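Local coordinates for N-alpha-acetyltransferase 38, NatC auxiliary subunit (Saccharomyces cerevisiae, PDB 6YGA) that serves as the small Sm-like auxiliary subunit of the NatC N-terminal acetyltransferase, which acetylates nascent chains beginning with methionine and a hydrophobic or amphipathic residue, at the interface of chains B and A. Sequence-based numbering; all coordinates share one arbitrary frame. Chains: chain A, N-alpha-acetyltransferase 38, NatC auxiliary subunit; chain B, N-alpha-acetyltransferase 35, NatC auxiliary subunit.

Contact 1 and contact 2 lie about 17 Å apart, measured between the centres of their C-alpha atoms, and share no residue. Both draw on strand 13-18 of chain A, through A:Ile15 in contact 1 and A:Leu18 in contact 2. Contact 1 adds strands 23-32 and 42-46, contact 2 strand 56-58 and the turn that follows it. On the large subunit, contact 1 uses B:Ile14, B:Asp17 and B:Phe18 and contact 2 B:Glu56 to B:Asn58, so the N-terminal part of chain B meets the small Sm-like subunit at two separate places, which may help keep the two auxiliary subunits together in the heterotrimeric NatC complex.

Contact 1: the interface of chains B and A. Residues chain B 14, 17-18; chain A 15, 23, 45.
The ring of B:Phe18 presents one face to A:Ile15, whose CD1 methyl sits above the plane but is shifted toward the rim, 3.9 Å from CE1 of B:Phe18. The two side chains approach from opposite directions, and the end of the isoleucine meets the outer part of the aromatic face. A:Ile15 holds CG1 opposite its own carbonyl carbon (chi1 -74°), which directs this branch toward chain B, and the second torsion turns the terminal methyl onto the ring.

The other flat pair is the guanidinium of A:Arg45 and the carboxylate of B:Asp17, turned 45° against each other instead of lying coplanar. NH2 of A:Arg45 makes a salt bridge and hydrogen bond to OD2 of B:Asp17 at 2.5 Å. The oxygen is met on its syn side, with the nitrogen 24° out of the carboxylate plane. NH1 of A:Arg45 gives OD1 of B:Asp17 a weak bond at 3.5 Å, so the twisted pairing rests mainly on one oxygen. B:Asp17 keeps its carboxylate between its backbone N and carbonyl carbon, where OD1 also accepts a weak bond from the backbone N of B:Phe18. That local bond may limit rotation of the acid.

The arginine reaches the acid with its chain extended from CG to NE. Along the way it slides past B:Ile14 in the opposite direction, and CD of A:Arg45 lies 3.7 Å from the CG2 branch of B:Ile14. The peptide oxygen O of B:Ile14 comes within 2.7 Å of NH1 of A:Arg45, but the N-H is directed elsewhere; the proximity could still add electrostatic support for the cation. The same CG2 branch of B:Ile14 also turns toward A:Ile23, whose CD1 is a looser neighbour at 4.5 Å.

In the fold, the chain A residues come from strands 13-18, 23-32 and 42-46 of its Sm-like domain, and the chain B residues from the loop between helix 5-10 and strand 21-23.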
loop_
_atom_site.group_PDB
_atom_site.type_symbol
_atom_site.label_atom_id
_atom_site.label_comp_id
_atom_site.label_asym_id
_atom_site.label_seq_id
_atom_site.Cartn_x
_atom_site.Cartn_y
_atom_site.Cartn_z
ATOM N N ILE B 14 -26.275 22.231 -30.055
ATOM C CA ILE B 14 -24.918 21.728 -29.862
ATOM C C ILE B 14 -23.901 22.651 -30.522
ATOM O O ILE B 14 -22.848 22.953 -29.946
ATOM C CB ILE B 14 -24.811 20.288 -30.394
ATOM C CG1 ILE B 14 -25.822 19.385 -29.690
ATOM C CG2 ILE B 14 -23.414 19.745 -30.189
ATOM C CD1 ILE B 14 -25.818 17.966 -30.202
ATOM N N ASP B 17 -22.639 27.441 -29.828
ATOM C CA ASP B 17 -21.541 28.210 -29.249
ATOM C C ASP B 17 -20.565 28.690 -30.319
ATOM O O ASP B 17 -20.035 29.803 -30.226
ATOM C CB ASP B 17 -20.821 27.379 -28.186
ATOM C CG ASP B 17 -20.653 25.927 -28.590
ATOM O OD1 ASP B 17 -21.318 25.489 -29.554
ATOM O OD2 ASP B 17 -19.853 25.223 -27.940
ATOM N N PHE B 18 -20.323 27.877 -31.344
ATOM C CA PHE B 18 -19.406 28.239 -32.418
ATOM C C PHE B 18 -20.183 28.924 -33.536
ATOM O O PHE B 18 -21.141 28.357 -34.073
ATOM C CB PHE B 18 -18.674 27.005 -32.943
ATOM C CG PHE B 18 -17.840 26.310 -31.904
ATOM C CD1 PHE B 18 -18.344 25.228 -31.203
ATOM C CD2 PHE B 18 -16.553 26.743 -31.625
ATOM C CE1 PHE B 18 -17.578 24.587 -30.245
ATOM C CE2 PHE B 18 -15.781 26.106 -30.667
ATOM C CZ PHE B 18 -16.295 25.027 -29.977
ATOM N N ILE A 15 -13.817 19.801 -33.286
ATOM C CA ILE A 15 -15.131 19.187 -33.143
ATOM C C ILE A 15 -15.097 17.861 -33.887
ATOM O O ILE A 15 -14.888 17.830 -35.106
ATOM C CB ILE A 15 -16.248 20.097 -33.678
ATOM C CG1 ILE A 15 -16.511 21.266 -32.721
ATOM C CG2 ILE A 15 -17.525 19.301 -33.893
ATOM C CD1 ILE A 15 -15.563 22.443 -32.877
ATOM N N ILE A 23 -20.868 13.659 -29.710
ATOM C CA ILE A 23 -19.889 14.547 -30.325
ATOM C C ILE A 23 -18.840 14.906 -29.280
ATOM O O ILE A 23 -19.170 15.120 -28.107
ATOM C CB ILE A 23 -20.561 15.814 -30.902
ATOM C CG1 ILE A 23 -21.190 15.509 -32.263
ATOM C CG2 ILE A 23 -19.576 16.980 -30.996
ATOM C CD1 ILE A 23 -21.653 16.736 -33.020
ATOM N N ARG A 45 -20.744 15.678 -25.872
ATOM C CA ARG A 45 -22.081 16.236 -26.028
ATOM C C ARG A 45 -22.991 15.191 -26.663
ATOM O O ARG A 45 -22.705 14.700 -27.760
ATOM C CB ARG A 45 -22.044 17.501 -26.885
ATOM C CG ARG A 45 -21.309 18.672 -26.252
ATOM C CD ARG A 45 -21.317 19.873 -27.183
ATOM N NE ARG A 45 -20.519 20.981 -26.670
ATOM C CZ ARG A 45 -20.220 22.069 -27.373
ATOM N NH1 ARG A 45 -20.653 22.189 -28.621
ATOM N NH2 ARG A 45 -19.487 23.034 -26.834
#

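Contact 2: the interface of chains B and A. Residues chain B 56-58; chain A 18, 56-59, 62.
B:Val57 points its two methyl branches into an apolar cluster of chain A, each branch serving a different part of it. CG1 of B:Val57 meets A:Leu18 tip to tip, 3.7 Å from CD1 of that leucine, and crosses A:Val56 at about a right angle. CG2 of B:Val57 lies between the backbone N and carbonyl carbon of its own residue and turns to the other group: it is 3.7 Å from CD of A:Pro59, whose ring it passes at a slant, and also touches CB of A:Ser62 and CG1 of A:Val58.

Polar groups flank this hydrophobic plug. The side-chain amide of B:Asn58 gives a nearly straight hydrogen bond (166° at H) from ND2 to the hydroxyl OG of A:Ser62 at 2.6 Å, with the oxygen almost in the amide plane. On the other flank, B:Glu56 holds CG anti to the backbone N (chi1 -160°), bringing its aliphatic stem over A:Ser57 and CG to 4.0 Å from CG of A:Pro59. The carboxylate oxygen OE2 of B:Glu56 accepts a weak bond from OG of A:Ser57 at 3.0 Å.

The backbone N of B:Val57 makes another weak bond to O of A:Ser57, consistent with the parallel bridge between B:Glu56 and A:Ser57. The site thus joins strand 55-56 of the large subunit to strand 56-58 of the small one, and is likely to contribute to their association in NatC.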
loop_
_atom_site.group_PDB
_atom_site.type_symbol
_atom_site.label_atom_id
_atom_site.label_comp_id
_atom_site.label_asym_id
_atom_site.label_seq_id
_atom_site.Cartn_x
_atom_site.Cartn_y
_atom_site.Cartn_z
ATOM N N GLU B 56 -10.516 5.691 -24.417
ATOM C CA GLU B 56 -10.652 5.361 -25.831
ATOM C C GLU B 56 -12.112 5.073 -26.151
ATOM O O GLU B 56 -12.742 4.241 -25.490
ATOM C CB GLU B 56 -9.779 4.159 -26.206
ATOM C CG GLU B 56 -9.504 4.068 -27.694
ATOM C CD GLU B 56 -8.310 3.199 -28.020
ATOM O OE1 GLU B 56 -8.418 1.962 -27.888
ATOM O OE2 GLU B 56 -7.259 3.756 -28.397
ATOM N N VAL B 57 -12.639 5.756 -27.169
ATOM C CA VAL B 57 -14.046 5.614 -27.518
ATOM C C VAL B 57 -14.269 4.282 -28.223
ATOM O O VAL B 57 -13.357 3.716 -28.839
ATOM C CB VAL B 57 -14.516 6.792 -28.392
ATOM C CG1 VAL B 57 -14.336 8.106 -27.648
ATOM C CG2 VAL B 57 -13.756 6.820 -29.717
ATOM N N ASN B 58 -15.493 3.764 -28.113
ATOM C CA ASN B 58 -15.889 2.512 -28.759
ATOM C C ASN B 58 -15.034 1.333 -28.291
ATOM O O ASN B 58 -14.876 0.340 -29.007
ATOM C CB ASN B 58 -15.860 2.649 -30.285
ATOM C CG ASN B 58 -16.894 3.635 -30.794
ATOM O OD1 ASN B 58 -18.020 3.671 -30.304
ATOM N ND2 ASN B 58 -16.510 4.454 -31.768
ATOM N N LEU A 18 -18.713 11.481 -33.469
ATOM C CA LEU A 18 -18.413 10.058 -33.485
ATOM C C LEU A 18 -19.467 9.318 -34.308
ATOM O O LEU A 18 -20.337 9.925 -34.937
ATOM C CB LEU A 18 -18.320 9.519 -32.061
ATOM C CG LEU A 18 -17.200 10.100 -31.197
ATOM C CD1 LEU A 18 -17.060 9.311 -29.905
ATOM C CD2 LEU A 18 -15.887 10.125 -31.965
ATOM N N VAL A 56 -8.786 11.779 -24.134
ATOM C CA VAL A 56 -9.405 10.697 -24.891
ATOM C C VAL A 56 -8.676 10.533 -26.218
ATOM O O VAL A 56 -8.280 11.522 -26.846
ATOM C CB VAL A 56 -10.908 10.960 -25.137
ATOM C CG1 VAL A 56 -11.602 9.690 -25.607
ATOM C CG2 VAL A 56 -11.580 11.513 -23.888
ATOM N N SER A 57 -8.499 9.285 -26.643
ATOM C CA SER A 57 -7.997 8.963 -27.970
ATOM C C SER A 57 -9.140 8.395 -28.800
ATOM O O SER A 57 -9.939 7.598 -28.302
ATOM C CB SER A 57 -6.842 7.957 -27.909
ATOM O OG SER A 57 -7.315 6.636 -27.705
ATOM N N VAL A 58 -9.228 8.816 -30.056
ATOM C CA VAL A 58 -10.281 8.369 -30.957
ATOM C C VAL A 58 -9.639 7.606 -32.112
ATOM O O VAL A 58 -8.797 8.155 -32.828
ATOM C CB VAL A 58 -11.145 9.535 -31.473
ATOM C CG1 VAL A 58 -11.967 10.113 -30.334
ATOM C CG2 VAL A 58 -10.294 10.627 -32.091
ATOM N N PRO A 59 -9.970 6.332 -32.308
ATOM C CA PRO A 59 -9.401 5.579 -33.431
ATOM C C PRO A 59 -9.971 6.047 -34.764
ATOM O O PRO A 59 -10.882 6.874 -34.836
ATOM C CB PRO A 59 -9.796 4.129 -33.130
ATOM C CG PRO A 59 -10.139 4.112 -31.664
ATOM C CD PRO A 59 -10.713 5.464 -31.381
ATOM N N SER A 62 -13.744 5.313 -35.579
ATOM C CA SER A 62 -14.717 5.986 -34.729
ATOM C C SER A 62 -15.033 7.407 -35.173
ATOM O O SER A 62 -16.083 7.939 -34.795
ATOM C CB SER A 62 -14.216 6.003 -33.285
ATOM O OG SER A 62 -14.143 4.684 -32.770
#